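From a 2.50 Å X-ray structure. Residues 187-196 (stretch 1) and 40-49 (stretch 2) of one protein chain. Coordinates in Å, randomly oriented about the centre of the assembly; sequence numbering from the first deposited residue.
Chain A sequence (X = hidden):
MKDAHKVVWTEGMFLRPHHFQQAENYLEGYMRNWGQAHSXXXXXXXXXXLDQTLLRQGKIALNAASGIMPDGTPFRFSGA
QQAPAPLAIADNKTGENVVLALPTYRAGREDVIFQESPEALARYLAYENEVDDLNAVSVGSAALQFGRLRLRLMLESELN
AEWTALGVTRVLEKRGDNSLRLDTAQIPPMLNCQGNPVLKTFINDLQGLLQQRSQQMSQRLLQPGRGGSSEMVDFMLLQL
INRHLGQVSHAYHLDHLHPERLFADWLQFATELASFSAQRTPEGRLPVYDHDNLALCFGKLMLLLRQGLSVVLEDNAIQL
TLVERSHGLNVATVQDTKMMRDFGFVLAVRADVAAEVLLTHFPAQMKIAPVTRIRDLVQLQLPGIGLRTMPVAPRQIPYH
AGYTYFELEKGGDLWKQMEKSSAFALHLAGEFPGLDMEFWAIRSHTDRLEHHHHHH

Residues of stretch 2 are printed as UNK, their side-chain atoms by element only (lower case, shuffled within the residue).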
# COMPACT_ATOMS: atom_id res chain seq x y z
N ILE A 187 8.21 0.91 -20.66
CA ILE A 187 7.90 -0.16 -19.73
C ILE A 187 6.70 -0.92 -20.27
O ILE A 187 5.64 -0.34 -20.48
CB ILE A 187 7.60 0.36 -18.32
CG1 ILE A 187 8.83 1.06 -17.77
CG2 ILE A 187 7.18 -0.76 -17.43
CD1 ILE A 187 8.52 1.99 -16.65
N PRO A 188 6.81 -2.22 -20.50
CA PRO A 188 5.66 -3.00 -20.94
C PRO A 188 4.57 -3.03 -19.88
O PRO A 188 4.84 -2.79 -18.70
CB PRO A 188 6.25 -4.40 -21.16
CG PRO A 188 7.70 -4.20 -21.22
CD PRO A 188 8.03 -3.02 -20.38
N PRO A 189 3.33 -3.30 -20.26
CA PRO A 189 2.31 -3.59 -19.25
C PRO A 189 2.75 -4.78 -18.42
O PRO A 189 3.02 -5.85 -18.95
CB PRO A 189 1.07 -3.88 -20.08
CG PRO A 189 1.59 -4.28 -21.40
CD PRO A 189 2.80 -3.45 -21.62
N MET A 190 2.89 -4.57 -17.12
CA MET A 190 3.55 -5.50 -16.24
C MET A 190 2.59 -5.98 -15.17
O MET A 190 1.83 -5.18 -14.62
CB MET A 190 4.76 -4.87 -15.57
CG MET A 190 5.92 -4.61 -16.48
SD MET A 190 6.41 -6.03 -17.42
CE MET A 190 7.18 -6.98 -16.15
N LEU A 191 2.60 -7.27 -14.90
CA LEU A 191 1.82 -7.78 -13.78
C LEU A 191 2.61 -7.86 -12.50
O LEU A 191 2.02 -7.89 -11.44
CB LEU A 191 1.22 -9.15 -14.11
CG LEU A 191 0.08 -8.99 -15.09
CD1 LEU A 191 -0.49 -10.31 -15.48
CD2 LEU A 191 -0.98 -8.10 -14.54
N ASN A 192 3.93 -7.88 -12.57
CA ASN A 192 4.75 -7.84 -11.39
C ASN A 192 5.84 -6.80 -11.57
O ASN A 192 6.62 -6.88 -12.51
CB ASN A 192 5.36 -9.21 -11.12
CG ASN A 192 6.14 -9.26 -9.85
OD1 ASN A 192 6.03 -8.39 -9.02
ND2 ASN A 192 6.95 -10.27 -9.70
N CYS A 193 5.89 -5.83 -10.67
CA CYS A 193 6.96 -4.85 -10.71
C CYS A 193 8.32 -5.51 -10.77
O CYS A 193 9.24 -4.97 -11.38
CB CYS A 193 6.88 -3.93 -9.49
SG CYS A 193 5.54 -2.74 -9.54
N GLN A 194 8.47 -6.67 -10.16
CA GLN A 194 9.78 -7.28 -10.15
C GLN A 194 10.15 -7.92 -11.47
O GLN A 194 11.29 -8.35 -11.62
CB GLN A 194 9.85 -8.30 -9.02
CG GLN A 194 9.64 -7.68 -7.66
CD GLN A 194 10.86 -6.92 -7.18
OE1 GLN A 194 11.97 -7.40 -7.29
NE2 GLN A 194 10.65 -5.73 -6.63
N GLY A 195 9.25 -7.98 -12.43
CA GLY A 195 9.60 -8.49 -13.74
C GLY A 195 10.22 -7.48 -14.68
O GLY A 195 10.56 -7.83 -15.80
N ASN A 196 10.36 -6.24 -14.26
CA ASN A 196 10.84 -5.20 -15.13
C ASN A 196 11.94 -4.43 -14.43
O ASN A 196 11.75 -3.95 -13.32
CB ASN A 196 9.71 -4.25 -15.52
CG ASN A 196 10.21 -3.08 -16.33
OD1 ASN A 196 10.56 -2.03 -15.80
ND2 ASN A 196 10.29 -3.28 -17.63
N UNK A 40 -8.78 -5.77 -11.81
CA UNK A 40 -8.53 -4.80 -12.84
C UNK A 40 -7.08 -4.86 -13.29
O UNK A 40 -6.19 -5.28 -12.55
N UNK A 41 -6.86 -4.45 -14.53
CA UNK A 41 -5.51 -4.42 -15.11
C UNK A 41 -4.90 -5.81 -15.07
O UNK A 41 -3.76 -5.99 -14.65
s UNK A 41 -5.29 -1.74 -14.31
c UNK A 41 -4.62 -3.40 -14.39
N UNK A 42 -5.67 -6.79 -15.53
CA UNK A 42 -5.34 -8.20 -15.40
C UNK A 42 -4.38 -8.70 -16.47
O UNK A 42 -3.86 -9.81 -16.32
c UNK A 42 -8.91 -8.40 -18.95
c UNK A 42 -6.61 -9.02 -15.45
c UNK A 42 -7.11 -9.43 -17.86
c UNK A 42 -9.25 -7.77 -17.80
c UNK A 42 -8.51 -7.97 -16.67
c UNK A 42 -7.84 -9.23 -18.98
c UNK A 42 -7.42 -8.80 -16.69
N UNK A 43 -4.14 -7.94 -17.52
CA UNK A 43 -3.25 -8.31 -18.61
C UNK A 43 -1.87 -7.73 -18.39
O UNK A 43 -1.71 -6.72 -17.71
c UNK A 43 -6.55 -3.44 -18.71
c UNK A 43 -5.40 -3.14 -19.38
c UNK A 43 -6.90 -4.76 -18.40
c UNK A 43 -2.99 -5.50 -20.56
c UNK A 43 -6.11 -5.80 -18.78
c UNK A 43 -3.89 -6.35 -20.00
n UNK A 43 -3.40 -4.22 -20.42
c UNK A 43 -3.81 -7.82 -19.94
c UNK A 43 -4.93 -5.54 -19.47
c UNK A 43 -4.60 -4.21 -19.76
N UNK A 44 -0.88 -8.37 -18.96
CA UNK A 44 0.47 -7.85 -18.97
C UNK A 44 1.45 -8.97 -18.83
O UNK A 44 1.09 -10.14 -18.89
N UNK A 45 2.71 -8.62 -18.63
CA UNK A 45 3.78 -9.59 -18.45
C UNK A 45 4.08 -9.79 -16.98
O UNK A 45 4.12 -8.84 -16.20
c UNK A 45 4.78 -9.34 -23.33
c UNK A 45 4.57 -8.15 -22.69
c UNK A 45 5.07 -9.15 -19.14
c UNK A 45 4.99 -9.20 -20.61
c UNK A 45 5.11 -10.46 -22.62
c UNK A 45 5.21 -10.39 -21.27
c UNK A 45 4.67 -8.09 -21.33
N UNK A 46 4.28 -11.05 -16.62
CA UNK A 46 4.98 -11.41 -15.40
C UNK A 46 6.47 -11.45 -15.60
O UNK A 46 7.23 -11.09 -14.72
c UNK A 46 3.16 -12.81 -14.30
c UNK A 46 2.71 -14.22 -14.36
c UNK A 46 4.53 -12.77 -14.91
c UNK A 46 3.27 -12.33 -12.88
N UNK A 47 6.88 -11.95 -16.75
CA UNK A 47 8.28 -12.11 -17.09
C UNK A 47 8.44 -11.79 -18.56
O UNK A 47 7.52 -11.98 -19.36
c UNK A 47 8.78 -13.78 -15.32
o UNK A 47 7.95 -14.49 -17.43
c UNK A 47 8.78 -13.52 -16.79
N UNK A 48 9.61 -11.28 -18.91
CA UNK A 48 9.89 -10.85 -20.27
C UNK A 48 11.39 -10.86 -20.44
O UNK A 48 12.08 -10.13 -19.73
c UNK A 48 9.03 -10.05 -22.89
c UNK A 48 9.38 -8.95 -21.96
c UNK A 48 8.39 -7.87 -22.12
c UNK A 48 9.32 -9.47 -20.54
N UNK A 49 11.90 -11.69 -21.34
CA UNK A 49 13.33 -11.76 -21.58
C UNK A 49 13.59 -11.56 -23.06
O UNK A 49 13.39 -12.47 -23.87
c UNK A 49 15.44 -13.08 -21.21
o UNK A 49 16.05 -12.00 -21.36
o UNK A 49 16.04 -14.17 -21.14
c UNK A 49 13.93 -13.07 -21.11
O HOH W 1 7.46 -12.27 -11.75
O HOH W 2 10.96 -10.62 -16.89
O HOH W 3 12.25 -7.71 -18.19

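Position 40 has no side-chain atoms and lies beyond the reach of stretch 1; it is Gly 40. Position 41 carries one carbon and then a sulfur, which makes it Cys 41. Its backbone matters more here than its thiol: its O lies 3.5 Å from Leu 191 CD2. At position 42 a single carbon leads to a ring of six carbons with no oxygen attached, so this is Phe 42; the CA-to-CB bond points away, while its O sits 3.5 Å from Leu 191 CD1. Position 43 has one carbon and then fused five- and six-membered rings holding eight carbons and one nitrogen, an indole, hence Trp 43. Although its CB points away, the end of the ring system comes back, and CD1 lies 4.4 Å from Pro 189 CB.

Position 44 again shows no side chain, and the geometry explains why Gly 44 suits it. A CB would clash with Pro 189 O, at 2.8 Å, and the backbone angles, phi 144° and psi -170°, would also jam it against the preceding carbonyl. Position 45 has one carbon and a six-carbon ring without a hydroxyl: Phe 45. Pro 188 CB reaches its CD2 at 4.0 Å, and Met 190 SD packs 3.8 Å from its CB.

Position 46 has four carbons, forked at the second, the pattern of Leu 46; its CD2 meets Leu 191 CB at 4.0 Å. At 47 one carbon carries an oxygen and a carbon, giving Thr 47, which points away. Position 48 repeats the four-carbon fork; this is Leu 48, whose CD2 packs 3.8 Å from Pro 188 CG. At 49 the second of two carbons carries two oxygens, a short carboxylate; this is Asp 49, out of reach.

The contact is built around a single backbone bridge between Met 190 and Phe 45. Phe 45 N donates to Pro 189 O at 2.8 Å, and Leu 191 N donates to Phe 45 O at 2.5 Å, both nearly straight, so one residue of stretch 2 holds the backbone on both sides of Met 190. Apolar packing extends from this clamp: the prolines meet Trp 43, Phe 45 and Leu 48, while Leu 191 lies against carbonyls and Leu 46. Beyond the bridge, water takes over, one molecule accepting from Asn 192 ND2 at 2.9 Å and donating to Leu 46 O at 3.2 Å. Gly 195 keeps that corner open, since a CB would come within 2.3 Å of Leu 46 O.

Stretch 2 (40-49) GCFWGFLTLD
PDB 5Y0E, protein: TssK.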